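Local coordinates for protein phosphoenolpyruvate--glycerone phosphotransferase (Enterococcus faecalis, PDB 3B48) that probably relays phosphoryl groups from phosphoenolpyruvate, received through EI and HPr, to the DhaL subunit of the dihydroxyacetone kinase complex, at residues B[6-11]-B[34-39]; B[23-28]-B[105-110]; B[49-54]-B[77-82]; B[64-69]-B[94-99]; B[70-75]-B[100-105]. One frame throughout, in Å; residues are numbered along the deposited sequence.

The five contacts are built on or around a parallel sheet of strand order 35-38, 6-11, 66-71, 95-97. Interactions 1 and 4 pair its two inner strands with the outer ones, their centres about 9 Å apart, and meet where Arg-65 bridges to Asp-7. Interactions 2 and 3 are helix contacts on opposite sides of the chain's centre, about 21 Å apart between centres. Interaction 5 continues strand 66-71 into a loop and shares Gly-105 with interaction 2. Its Ser-75 is hydrogen-bonded to His-13, just past the first strand, the region where relatives in the EIIA-Man family carry the phosphorylated histidine. Interactions 2 to 5 all touch the second subunit.

Interaction 1: residues B[6-11]-B[34-39]; sequences ADILLV and ITIHSL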
# COMPACT_ATOMS: atom_id res chain seq x y z
N ALA B 6 -2.44 -9.40 19.07
CA ALA B 6 -2.67 -8.40 18.04
C ALA B 6 -3.17 -8.99 16.72
O ALA B 6 -2.80 -10.10 16.32
CB ALA B 6 -1.44 -7.57 17.82
N ASP B 7 -4.07 -8.24 16.09
CA ASP B 7 -4.51 -8.52 14.74
C ASP B 7 -4.37 -7.26 13.91
O ASP B 7 -4.61 -6.13 14.40
CB ASP B 7 -5.97 -8.98 14.71
CG ASP B 7 -6.20 -10.23 15.52
OD1 ASP B 7 -5.84 -10.24 16.71
OD2 ASP B 7 -6.78 -11.21 14.97
N ILE B 8 -3.98 -7.46 12.65
CA ILE B 8 -3.95 -6.43 11.64
C ILE B 8 -5.10 -6.64 10.67
O ILE B 8 -5.22 -7.69 10.01
CB ILE B 8 -2.63 -6.41 10.85
CG1 ILE B 8 -1.46 -5.99 11.75
CG2 ILE B 8 -2.74 -5.49 9.62
CD1 ILE B 8 -0.12 -6.33 11.20
N LEU B 9 -5.94 -5.62 10.58
CA LEU B 9 -7.09 -5.67 9.68
C LEU B 9 -6.85 -4.67 8.55
O LEU B 9 -6.62 -3.46 8.80
CB LEU B 9 -8.42 -5.40 10.41
CG LEU B 9 -8.99 -6.31 11.51
CD1 LEU B 9 -8.11 -6.38 12.80
CD2 LEU B 9 -10.41 -5.81 11.85
N LEU B 10 -6.88 -5.24 7.34
CA LEU B 10 -6.52 -4.59 6.10
C LEU B 10 -7.79 -4.33 5.30
O LEU B 10 -8.40 -5.27 4.77
CB LEU B 10 -5.60 -5.50 5.27
CG LEU B 10 -4.33 -6.05 5.96
CD1 LEU B 10 -3.72 -7.12 5.07
CD2 LEU B 10 -3.37 -4.92 6.12
N VAL B 11 -8.17 -3.05 5.21
CA VAL B 11 -9.37 -2.62 4.46
C VAL B 11 -9.03 -1.91 3.14
O VAL B 11 -8.15 -1.09 3.08
CB VAL B 11 -10.28 -1.76 5.35
CG1 VAL B 11 -11.65 -1.58 4.69
CG2 VAL B 11 -10.38 -2.42 6.75
N ILE B 34 1.55 -12.06 14.95
CA ILE B 34 0.36 -11.24 14.70
C ILE B 34 -0.57 -11.92 13.68
O ILE B 34 -0.09 -12.60 12.74
CB ILE B 34 0.76 -9.80 14.30
CG1 ILE B 34 -0.44 -8.85 14.38
CG2 ILE B 34 1.47 -9.78 12.93
CD1 ILE B 34 -0.02 -7.43 14.69
N THR B 35 -1.87 -11.79 13.91
CA THR B 35 -2.86 -12.30 12.95
C THR B 35 -3.24 -11.19 11.96
O THR B 35 -3.48 -10.06 12.36
CB THR B 35 -4.07 -12.92 13.66
OG1 THR B 35 -3.58 -13.94 14.54
CG2 THR B 35 -5.03 -13.60 12.65
N ILE B 36 -3.23 -11.51 10.66
CA ILE B 36 -3.59 -10.58 9.58
C ILE B 36 -4.91 -11.04 8.97
O ILE B 36 -5.06 -12.20 8.65
CB ILE B 36 -2.53 -10.55 8.43
CG1 ILE B 36 -1.09 -10.39 8.94
CG2 ILE B 36 -2.82 -9.47 7.42
CD1 ILE B 36 -0.87 -9.21 9.84
N HIS B 37 -5.84 -10.11 8.79
CA HIS B 37 -7.12 -10.40 8.15
C HIS B 37 -7.17 -9.64 6.80
O HIS B 37 -6.98 -8.42 6.79
CB HIS B 37 -8.29 -9.99 9.06
CG HIS B 37 -8.27 -10.66 10.41
ND1 HIS B 37 -8.95 -11.83 10.67
CD2 HIS B 37 -7.63 -10.34 11.56
CE1 HIS B 37 -8.76 -12.18 11.92
NE2 HIS B 37 -7.95 -11.30 12.48
N SER B 38 -7.37 -10.37 5.69
CA SER B 38 -7.60 -9.72 4.42
C SER B 38 -9.07 -9.32 4.31
O SER B 38 -9.96 -10.18 4.12
CB SER B 38 -7.20 -10.63 3.24
OG SER B 38 -7.56 -10.01 2.02
N LEU B 39 -9.34 -8.02 4.44
CA LEU B 39 -10.73 -7.55 4.44
C LEU B 39 -11.11 -6.62 3.29
O LEU B 39 -12.08 -5.86 3.39
CB LEU B 39 -11.12 -6.95 5.81
CG LEU B 39 -10.84 -7.80 7.08
CD1 LEU B 39 -11.23 -7.01 8.28
CD2 LEU B 39 -11.56 -9.16 7.09
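Ile-8 and Ile-36 stand side by side on one face of the sheet and point the same way. Ile-8 CB already touches Ile-36 CD1 at 3.5 Å. Next out, Ile-8 CG1, anti to the carbonyl carbon (chi1 -67°), rests on Ile-34 CD1 at 3.6 Å, while CG2 turns to Phe-70 of the next strand. At the tip, Ile-8 CD1 presses on Ile-36 CD1 at 3.3 Å, tighter than ordinary van der Waals contact. Branched aliphatic residues suit this buried face because each fills its slot from CB outward. The strands are the two ends of the beta-alpha-beta unit that runs through helix 15-27, held parallel by backbone bonds such as Ile-8 N to Thr-35 O (2.7 Å) and His-37 N to Ile-8 O (2.8 Å). Polar groups gather on the other face. There His-37 NE2 donates to Asp-7 OD2 at 2.8 Å, almost straight, with ring and carboxylate only 12° from coplanar. OD2 receives it on its anti lone pair, and Asp-7 OD1 makes a salt bridge with Arg-65, an environment that should favour the charged carboxylate. Farther along the same face, Leu-9 CD2 meets Leu-39 CD1 at 3.9 Å.

Interaction 2: residues B[23-28]-B[105-110]; sequences EMIEQM and GAFASA
Ala-106 brings its CB to 4.4 Å from Ile-25 CD1, a loose apolar touch at the start of the contact. Alanine suits this spot because the same methyl also lies against Ile-8 and Leu-10 of the sheet, and a small residue can face both layers. One residue on, Phe-107 is met in two places. Near its backbone, Ile-25 CD1 reaches Phe-107 CA at 3.8 Å, and Ile-25 CG1 lies at the edge of the ring, near its plane. The ring itself swings out because CG is anti to the backbone N (chi1 168°), and there it finds the selenomethionine Met-28. Met-28 CE touches Phe-107 CE1 at 3.7 Å, brought round by a bend at chi3 (80°), and SE lies 5.0 Å from the ring centroid in an oblique Met-aromatic contact. The two side chains cross at about a right angle. Leu-73 of the second subunit also packs on Phe-107, which places this aromatic residue at the dimer interface.

Ile-25 belongs to helix 15-27 and the residues facing it to helix 102-113; both helices lie on the same face of the parallel sheet in this alpha/beta fold. Their short segments run 28° apart, with axes 10.7 Å from each other at closest approach, a wide spacing bridged by Ile-25, Met-28 and Phe-107. A turn beyond Ala-106, Ala-110 follows on the same flank of its helix, its N bonded to Ala-106 O at 2.8 Å. Its CB meets the other branch of the isoleucine, Ile-25 CG2, at 4.1 Å, and also leans on Ile-8 and Ile-34.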
# COMPACT_ATOMS: atom_id res chain seq x y z
N GLU B 23 -0.44 -12.28 2.17
CA GLU B 23 0.46 -13.26 1.58
C GLU B 23 1.93 -12.82 1.61
O GLU B 23 2.79 -13.61 1.97
CB GLU B 23 -0.05 -13.59 0.17
CG GLU B 23 0.98 -13.81 -0.94
CD GLU B 23 0.29 -14.07 -2.28
OE1 GLU B 23 -0.82 -14.67 -2.27
OE2 GLU B 23 0.85 -13.69 -3.35
N MSE B 24 2.19 -11.55 1.26
CA MSE B 24 3.55 -11.00 1.21
C MSE B 24 4.19 -10.94 2.58
O MSE B 24 5.29 -11.42 2.79
CB MSE B 24 3.56 -9.61 0.57
CG MSE B 24 4.96 -9.08 0.33
SE MSE B 24 4.95 -7.26 -0.38
CE MSE B 24 4.12 -6.35 1.15
N ILE B 25 3.49 -10.35 3.53
CA ILE B 25 3.97 -10.31 4.89
C ILE B 25 4.22 -11.73 5.48
O ILE B 25 5.29 -12.00 6.02
CB ILE B 25 2.98 -9.55 5.76
CG1 ILE B 25 3.01 -8.06 5.38
CG2 ILE B 25 3.28 -9.77 7.21
CD1 ILE B 25 2.08 -7.24 6.15
N GLU B 26 3.24 -12.62 5.36
CA GLU B 26 3.36 -13.99 5.89
C GLU B 26 4.52 -14.77 5.28
O GLU B 26 5.20 -15.51 5.97
CB GLU B 26 2.07 -14.76 5.67
CG GLU B 26 0.97 -14.21 6.52
CD GLU B 26 -0.32 -14.91 6.32
OE1 GLU B 26 -0.44 -15.77 5.42
OE2 GLU B 26 -1.24 -14.57 7.11
N GLN B 27 4.75 -14.56 3.99
CA GLN B 27 5.78 -15.28 3.30
C GLN B 27 7.15 -14.70 3.65
O GLN B 27 8.16 -15.40 3.63
CB GLN B 27 5.51 -15.25 1.81
CG GLN B 27 5.79 -16.56 1.09
CD GLN B 27 5.28 -17.81 1.82
OE1 GLN B 27 6.03 -18.78 2.00
NE2 GLN B 27 4.01 -17.79 2.25
N MSE B 28 7.17 -13.42 4.00
CA MSE B 28 8.38 -12.78 4.50
C MSE B 28 8.68 -13.20 5.94
O MSE B 28 9.73 -12.83 6.48
CB MSE B 28 8.28 -11.26 4.39
CG MSE B 28 8.46 -10.75 2.98
SE MSE B 28 8.19 -8.83 2.84
CE MSE B 28 9.99 -8.34 3.51
N GLY B 105 2.47 0.71 6.53
CA GLY B 105 2.02 0.69 7.94
C GLY B 105 1.84 -0.71 8.49
O GLY B 105 2.43 -1.07 9.52
N ALA B 106 1.07 -1.54 7.77
CA ALA B 106 0.81 -2.92 8.22
C ALA B 106 2.10 -3.74 8.41
O ALA B 106 2.27 -4.47 9.40
CB ALA B 106 -0.13 -3.60 7.22
N PHE B 107 3.03 -3.61 7.45
CA PHE B 107 4.26 -4.38 7.48
C PHE B 107 5.06 -3.93 8.69
O PHE B 107 5.60 -4.77 9.42
CB PHE B 107 5.08 -4.25 6.17
CG PHE B 107 6.49 -4.80 6.29
CD1 PHE B 107 6.75 -6.17 6.10
CD2 PHE B 107 7.56 -3.97 6.63
CE1 PHE B 107 8.04 -6.69 6.25
CE2 PHE B 107 8.87 -4.49 6.74
CZ PHE B 107 9.09 -5.85 6.55
N ALA B 108 5.15 -2.61 8.89
CA ALA B 108 5.81 -2.02 10.06
C ALA B 108 5.13 -2.49 11.37
O ALA B 108 5.81 -3.00 12.27
CB ALA B 108 5.82 -0.53 9.98
N SER B 109 3.80 -2.36 11.48
CA SER B 109 3.13 -2.95 12.66
C SER B 109 3.50 -4.42 12.84
O SER B 109 3.86 -4.81 13.92
CB SER B 109 1.61 -2.75 12.63
OG SER B 109 1.31 -1.39 12.92
N ALA B 110 3.45 -5.21 11.78
CA ALA B 110 3.70 -6.67 11.88
C ALA B 110 5.12 -7.04 12.29
O ALA B 110 5.33 -7.98 13.06
CB ALA B 110 3.33 -7.37 10.58

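Interaction 3: residues B[49-54]-B[77-82]; sequences SDPMKI and VLSSEL
Ser-79 projects from helix 75-84 straight at Pro-51, at the start of helix 51-60, and their CA atoms lie only 4.5 Å apart. Such a close approach suits a small residue on one side and a compact ring on the other. The backbone carries part of it: Ser-79 O lies 3.4 Å from Pro-51 CB, while Ser-79 CB faces Ser-49 CB at 4.0 Å. The hydroxyl is less certain, because Ser-79 was deposited in two conformers. In the one described here OG is anti to the backbone N (chi1 157°) and lies 3.1 Å from Pro-51 N, which has no hydrogen to share; its contacts are doubtful for the other conformer.

Ile-54, a turn later, is the third main contributor. Its CD1 reaches across to Ser-79 O at 3.7 Å and to Ser-80 CA at the same distance, touching the backbone of the facing helix with its methyl. The branched side chain also packs on Leu-9, Val-11 and Tyr-95, so it ties both helices to the sheet. Ser-80 turns its own hydroxyl back to Ala-76 O in its helix, while Trp-134 of the second subunit packs on it.

Pro-51 sits in the capped start of its helix. Asp-50 OD1 accepts from Met-52 N at 3.0 Å, from well above the carboxylate plane, and Lys-53 N bonds to Asp-50 O. Proline fits the first turn, where no N-H is required. The arrangement is an Asp N-cap followed by proline, set against a neighbouring helix on one face of a parallel alpha/beta sheet.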
# COMPACT_ATOMS: atom_id res chain seq x y z
N SER B 49 -16.00 -1.40 -0.26
CA SER B 49 -15.75 -1.81 1.11
C SER B 49 -17.01 -2.04 1.93
O SER B 49 -18.00 -1.36 1.74
CB SER B 49 -14.81 -0.82 1.80
OG SER B 49 -13.51 -1.02 1.26
N ASP B 50 -16.96 -3.01 2.85
CA ASP B 50 -18.07 -3.34 3.73
C ASP B 50 -17.58 -3.26 5.18
O ASP B 50 -16.69 -4.02 5.57
CB ASP B 50 -18.61 -4.74 3.42
CG ASP B 50 -19.89 -5.08 4.19
OD1 ASP B 50 -20.31 -4.26 5.03
OD2 ASP B 50 -20.49 -6.15 3.94
N PRO B 51 -18.17 -2.34 5.98
CA PRO B 51 -17.79 -2.25 7.41
C PRO B 51 -18.15 -3.51 8.22
O PRO B 51 -17.54 -3.77 9.24
CB PRO B 51 -18.58 -1.04 7.90
CG PRO B 51 -19.72 -0.91 6.92
CD PRO B 51 -19.21 -1.36 5.62
N MSE B 52 -19.13 -4.26 7.75
CA MSE B 52 -19.57 -5.48 8.42
C MSE B 52 -18.50 -6.60 8.39
O MSE B 52 -18.53 -7.51 9.19
CB MSE B 52 -20.89 -5.95 7.83
CG MSE B 52 -21.82 -6.67 8.81
SE MSE B 52 -22.39 -5.54 10.31
CE MSE B 52 -23.40 -4.19 9.33
N LYS B 53 -17.53 -6.49 7.49
CA LYS B 53 -16.38 -7.44 7.48
C LYS B 53 -15.47 -7.27 8.71
O LYS B 53 -15.07 -8.25 9.32
CB LYS B 53 -15.59 -7.35 6.16
CG LYS B 53 -16.46 -7.76 4.97
CD LYS B 53 -15.72 -7.64 3.65
CE LYS B 53 -15.17 -8.98 3.20
NZ LYS B 53 -14.31 -8.79 2.00
N ILE B 54 -15.23 -6.00 9.05
CA ILE B 54 -14.53 -5.58 10.25
C ILE B 54 -15.30 -5.99 11.51
O ILE B 54 -14.75 -6.67 12.37
CB ILE B 54 -14.29 -4.04 10.26
CG1 ILE B 54 -13.66 -3.57 8.94
CG2 ILE B 54 -13.42 -3.63 11.44
CD1 ILE B 54 -13.46 -2.04 8.75
N VAL B 77 -11.75 3.87 4.09
CA VAL B 77 -11.51 4.76 5.22
C VAL B 77 -12.81 4.97 5.98
O VAL B 77 -12.85 4.80 7.21
CB VAL B 77 -10.88 6.12 4.75
CG1 VAL B 77 -10.81 7.15 5.89
CG2 VAL B 77 -9.49 5.88 4.17
N LEU B 78 -13.86 5.34 5.25
CA LEU B 78 -15.19 5.51 5.81
C LEU B 78 -15.68 4.23 6.52
O LEU B 78 -16.17 4.30 7.67
CB LEU B 78 -16.20 5.98 4.76
CG LEU B 78 -17.61 6.21 5.32
CD1 LEU B 78 -17.65 7.41 6.28
CD2 LEU B 78 -18.64 6.39 4.22
N SER B 79 -15.53 3.08 5.86
CA SER B 79 -15.95 1.78 6.43
C SER B 79 -15.23 1.42 7.74
O SER B 79 -15.82 0.82 8.65
CB SER B 79 -15.79 0.67 5.38
OG SER B 79 -15.65 -0.61 5.96
N SER B 80 -13.96 1.80 7.83
CA SER B 80 -13.18 1.66 9.07
C SER B 80 -13.65 2.58 10.21
O SER B 80 -13.55 2.21 11.37
CB SER B 80 -11.72 1.99 8.77
OG SER B 80 -11.21 0.99 7.95
N GLU B 81 -14.15 3.77 9.85
CA GLU B 81 -14.66 4.73 10.83
C GLU B 81 -16.06 4.37 11.30
O GLU B 81 -16.36 4.48 12.49
CB GLU B 81 -14.64 6.19 10.31
CG GLU B 81 -13.24 6.70 9.92
CD GLU B 81 -13.21 7.98 9.06
OE1 GLU B 81 -14.24 8.44 8.52
OE2 GLU B 81 -12.11 8.54 8.92
N LEU B 82 -16.91 3.97 10.35
CA LEU B 82 -18.30 3.56 10.67
C LEU B 82 -18.39 2.28 11.50
O LEU B 82 -19.34 2.11 12.27
CB LEU B 82 -19.13 3.39 9.41
CG LEU B 82 -19.37 4.55 8.43
CD1 LEU B 82 -20.01 4.00 7.17
CD2 LEU B 82 -20.25 5.66 9.04

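Interaction 4: residues B[64-69]-B[94-99]; sequences DREFLI and HYHLVD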
# COMPACT_ATOMS: atom_id res chain seq x y z
N ASP B 64 -9.42 -10.88 23.79
CA ASP B 64 -8.14 -10.50 24.33
C ASP B 64 -7.15 -10.04 23.29
O ASP B 64 -5.94 -10.11 23.52
CB ASP B 64 -7.57 -11.60 25.24
CG ASP B 64 -7.34 -12.93 24.53
OD1 ASP B 64 -7.71 -13.08 23.35
OD2 ASP B 64 -6.79 -13.83 25.20
N ARG B 65 -7.67 -9.59 22.14
CA ARG B 65 -6.88 -8.98 21.08
C ARG B 65 -6.94 -7.43 21.07
O ARG B 65 -7.96 -6.80 21.39
CB ARG B 65 -7.31 -9.47 19.68
CG ARG B 65 -7.93 -10.86 19.55
CD ARG B 65 -6.95 -11.98 19.76
NE ARG B 65 -5.90 -12.02 18.75
CZ ARG B 65 -5.03 -13.01 18.60
NH1 ARG B 65 -5.09 -14.08 19.39
NH2 ARG B 65 -4.10 -12.94 17.66
N GLU B 66 -5.83 -6.85 20.65
CA GLU B 66 -5.79 -5.47 20.15
C GLU B 66 -5.96 -5.51 18.65
O GLU B 66 -5.25 -6.24 17.97
CB GLU B 66 -4.45 -4.82 20.47
CG GLU B 66 -4.12 -4.95 21.94
CD GLU B 66 -5.16 -4.28 22.83
OE1 GLU B 66 -5.87 -3.35 22.33
OE2 GLU B 66 -5.26 -4.67 24.01
N PHE B 67 -6.90 -4.72 18.14
CA PHE B 67 -7.21 -4.74 16.70
C PHE B 67 -6.76 -3.46 16.03
O PHE B 67 -7.28 -2.37 16.34
CB PHE B 67 -8.70 -4.96 16.44
CG PHE B 67 -9.26 -6.22 17.05
CD1 PHE B 67 -9.14 -7.45 16.39
CD2 PHE B 67 -9.93 -6.17 18.28
CE1 PHE B 67 -9.65 -8.61 16.95
CE2 PHE B 67 -10.45 -7.31 18.86
CZ PHE B 67 -10.32 -8.54 18.21
N LEU B 68 -5.79 -3.62 15.12
CA LEU B 68 -5.19 -2.52 14.34
C LEU B 68 -5.75 -2.44 12.93
O LEU B 68 -5.62 -3.39 12.14
CB LEU B 68 -3.66 -2.67 14.26
CG LEU B 68 -2.90 -3.14 15.51
CD1 LEU B 68 -1.42 -2.79 15.38
CD2 LEU B 68 -3.47 -2.63 16.85
N ILE B 69 -6.41 -1.32 12.63
CA ILE B 69 -7.13 -1.15 11.35
C ILE B 69 -6.39 -0.23 10.37
O ILE B 69 -6.16 0.93 10.67
CB ILE B 69 -8.63 -0.67 11.56
CG1 ILE B 69 -9.52 -1.84 12.00
CG2 ILE B 69 -9.22 -0.17 10.28
CD1 ILE B 69 -9.41 -2.24 13.43
N HIS B 94 -10.32 -1.56 22.42
CA HIS B 94 -9.37 -2.42 21.74
C HIS B 94 -9.30 -2.20 20.22
O HIS B 94 -8.67 -2.98 19.53
CB HIS B 94 -9.67 -3.88 22.09
CG HIS B 94 -9.54 -4.16 23.56
ND1 HIS B 94 -8.41 -3.83 24.28
CD2 HIS B 94 -10.42 -4.69 24.44
CE1 HIS B 94 -8.59 -4.16 25.55
NE2 HIS B 94 -9.80 -4.69 25.67
N TYR B 95 -9.93 -1.13 19.71
CA TYR B 95 -9.98 -0.86 18.27
C TYR B 95 -9.15 0.37 17.92
O TYR B 95 -9.41 1.49 18.42
CB TYR B 95 -11.42 -0.66 17.85
CG TYR B 95 -11.74 -0.50 16.37
CD1 TYR B 95 -12.34 -1.55 15.67
CD2 TYR B 95 -11.55 0.73 15.68
CE1 TYR B 95 -12.70 -1.42 14.34
CE2 TYR B 95 -11.93 0.86 14.32
CZ TYR B 95 -12.50 -0.24 13.68
OH TYR B 95 -12.91 -0.23 12.40
N HIS B 96 -8.15 0.17 17.06
CA HIS B 96 -7.17 1.24 16.76
C HIS B 96 -7.08 1.52 15.27
O HIS B 96 -6.54 0.70 14.50
CB HIS B 96 -5.75 0.91 17.30
CG HIS B 96 -5.72 0.23 18.64
ND1 HIS B 96 -5.65 0.91 19.83
CD2 HIS B 96 -5.71 -1.09 18.97
CE1 HIS B 96 -5.61 0.05 20.84
NE2 HIS B 96 -5.65 -1.17 20.34
N LEU B 97 -7.59 2.69 14.88
CA LEU B 97 -7.46 3.21 13.53
C LEU B 97 -6.05 3.73 13.36
O LEU B 97 -5.66 4.72 14.01
CB LEU B 97 -8.44 4.36 13.31
CG LEU B 97 -9.93 4.05 13.28
CD1 LEU B 97 -10.74 5.34 13.37
CD2 LEU B 97 -10.31 3.22 12.06
N VAL B 98 -5.28 3.10 12.49
CA VAL B 98 -3.87 3.45 12.43
C VAL B 98 -3.68 4.42 11.31
O VAL B 98 -3.87 4.09 10.14
CB VAL B 98 -2.93 2.23 12.28
CG1 VAL B 98 -1.49 2.61 12.69
CG2 VAL B 98 -3.40 1.05 13.10
N ASP B 99 -3.32 5.65 11.67
CA ASP B 99 -3.09 6.68 10.67
C ASP B 99 -1.75 6.43 9.99
O ASP B 99 -0.73 7.03 10.33
CB ASP B 99 -3.13 8.07 11.29
CG ASP B 99 -3.51 9.12 10.28
OD1 ASP B 99 -3.16 8.96 9.10
OD2 ASP B 99 -4.17 10.11 10.66
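Glu-66 sits between two imidazole rings, His-94 and His-96, where strand 66-71 pairs with 95-97, the edge strand of the parallel sheet in this alpha/beta fold. A bend at chi2 (-60°) turns CD back toward the neighbouring strand. There His-96 NE2 donates to Glu-66 OE1 at 3.0 Å and His-94 ND1 to the same oxygen at 3.2 Å, from opposite faces of the carboxylate plane. The His-96 ring is turned 49° from that plane and the His-94 ring 66°. OE1 lies in the plane of the His-96 ring but is tilted from that of His-94. Two N-H donors on one oxygen should stabilise a negative carboxylate; OE2 has a weak bond from His-94 ND1.

The face carrying Phe-67, Tyr-95, Ile-69 and Leu-97 is largely apolar. Ile-69 crosses Tyr-95 at about a right angle, its CD1 over the ring, offset toward the rim and 3.7 Å from the centroid, in a CH-pi contact. The flat ring suits a methyl laid on it, while Tyr-95 OH is bonded to Ser-80 O of helix 75-84. Backbone bonds such as Ile-69 N to His-96 O (2.8 Å) hold the register. On the other face, Leu-68 lies obliquely across His-96, with Leu-68 CD2 3.4 Å from His-96 CD2.

Interaction 5: residues B[70-75]-B[100-105]; sequences FADLGS and APLVEG
Phe-70 drives its ring against the start of helix 102-113, with CE1 3.3 Å from Gly-105 C. Glycine suits this position because a CB there would lie 3.0 Å from Phe-70 CE1 and would strike Pro-101 O. Leu-102 splits its branches between strand and loop: CD1 touches Phe-70 CB at 3.7 Å, and CD2 lies 3.7 Å from Asp-72 OD2. Leu-102 CG is anti to the backbone N (chi1 179°), and the side chain lies side by side with that of Asp-72. A water links the two backbones, accepting from Ala-71 N at 2.9 Å and donating to Ala-100 O at 2.8 Å.

The next shell fixes these groups. Gly-105 N bonds to Pro-101 O in the first helical turn, and Ile-17, Ile-21 and Leu-10 back Leu-102. Asp-72 OD1 accepts a short, bent bond from Leu-73 N at 2.6 Å, while OD2 bonds to Ser-12 OG. Lys-132 of the second subunit bonds to the carbonyls of Ala-71 and Asp-72, and Glu-104 of that subunit accepts from Leu-102 N.

Past the end of the strand pairing, 70-75 and 100-105 thus meet through apolar packing and one bridging water. Asp-72 finds its polar partners in Leu-73 N of its own segment and in Ser-12, and the Leu-102 side chain contributes apolar packing beside it.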
# COMPACT_ATOMS: atom_id res chain seq x y z
N PHE B 70 -5.97 -0.80 9.23
CA PHE B 70 -5.38 -0.06 8.13
C PHE B 70 -6.33 -0.01 6.90
O PHE B 70 -6.97 -1.00 6.56
CB PHE B 70 -4.04 -0.66 7.70
CG PHE B 70 -3.07 -0.83 8.82
CD1 PHE B 70 -1.95 -0.00 8.92
CD2 PHE B 70 -3.26 -1.80 9.80
CE1 PHE B 70 -1.06 -0.14 9.97
CE2 PHE B 70 -2.35 -1.95 10.84
CZ PHE B 70 -1.26 -1.12 10.93
N ALA B 71 -6.43 1.16 6.28
CA ALA B 71 -7.19 1.33 5.03
C ALA B 71 -6.33 2.10 4.04
O ALA B 71 -5.37 2.79 4.42
CB ALA B 71 -8.52 2.05 5.28
N ASP B 72 -6.63 1.97 2.76
CA ASP B 72 -5.95 2.82 1.80
C ASP B 72 -6.73 4.11 1.55
O ASP B 72 -6.28 5.20 1.89
CB ASP B 72 -5.62 2.09 0.50
CG ASP B 72 -6.81 1.25 -0.06
OD1 ASP B 72 -8.00 1.46 0.30
OD2 ASP B 72 -6.50 0.39 -0.92
N LEU B 73 -7.92 3.99 0.96
CA LEU B 73 -8.55 5.12 0.34
C LEU B 73 -10.06 5.01 0.35
O LEU B 73 -10.63 3.90 0.37
CB LEU B 73 -8.12 5.20 -1.14
CG LEU B 73 -6.65 5.33 -1.60
CD1 LEU B 73 -6.53 4.66 -2.92
CD2 LEU B 73 -6.19 6.80 -1.67
N GLY B 74 -10.70 6.16 0.25
CA GLY B 74 -12.10 6.24 -0.07
C GLY B 74 -13.03 5.67 0.95
O GLY B 74 -13.07 6.12 2.08
N SER B 75 -13.81 4.69 0.52
CA SER B 75 -14.87 4.13 1.32
C SER B 75 -14.30 3.09 2.27
O SER B 75 -14.94 2.73 3.25
CB SER B 75 -15.96 3.52 0.42
OG SER B 75 -15.53 2.29 -0.14
N ALA B 100 -1.78 5.53 9.01
CA ALA B 100 -0.57 5.02 8.36
C ALA B 100 -0.93 4.46 6.99
O ALA B 100 -2.06 4.01 6.79
CB ALA B 100 0.08 3.91 9.24
N PRO B 101 0.04 4.46 6.04
CA PRO B 101 -0.31 3.89 4.75
C PRO B 101 -0.53 2.40 4.88
O PRO B 101 0.03 1.76 5.78
CB PRO B 101 0.90 4.20 3.86
CG PRO B 101 2.02 4.51 4.76
CD PRO B 101 1.44 4.92 6.10
N LEU B 102 -1.38 1.88 3.99
CA LEU B 102 -1.87 0.53 4.05
C LEU B 102 -0.76 -0.57 4.04
O LEU B 102 -0.67 -1.36 5.00
CB LEU B 102 -2.91 0.30 2.93
CG LEU B 102 -3.51 -1.11 2.85
CD1 LEU B 102 -4.30 -1.54 4.13
CD2 LEU B 102 -4.35 -1.29 1.62
N VAL B 103 0.03 -0.64 2.96
CA VAL B 103 1.07 -1.69 2.84
C VAL B 103 2.17 -1.49 3.90
O VAL B 103 2.44 -2.38 4.74
CB VAL B 103 1.70 -1.75 1.41
CG1 VAL B 103 2.81 -2.85 1.36
CG2 VAL B 103 0.63 -2.02 0.34
N GLU B 104 2.79 -0.32 3.85
CA GLU B 104 3.92 0.00 4.69
C GLU B 104 3.59 0.10 6.17
O GLU B 104 4.36 -0.39 6.98
CB GLU B 104 4.65 1.25 4.19
CG GLU B 104 5.15 1.15 2.73
CD GLU B 104 4.12 1.67 1.70
OE1 GLU B 104 2.90 1.76 1.99
OE2 GLU B 104 4.54 2.00 0.58
N GLY B 105 2.47 0.71 6.53
CA GLY B 105 2.02 0.69 7.94
C GLY B 105 1.84 -0.71 8.49
O GLY B 105 2.43 -1.07 9.52
O HOH W 1 -4.48 2.83 7.64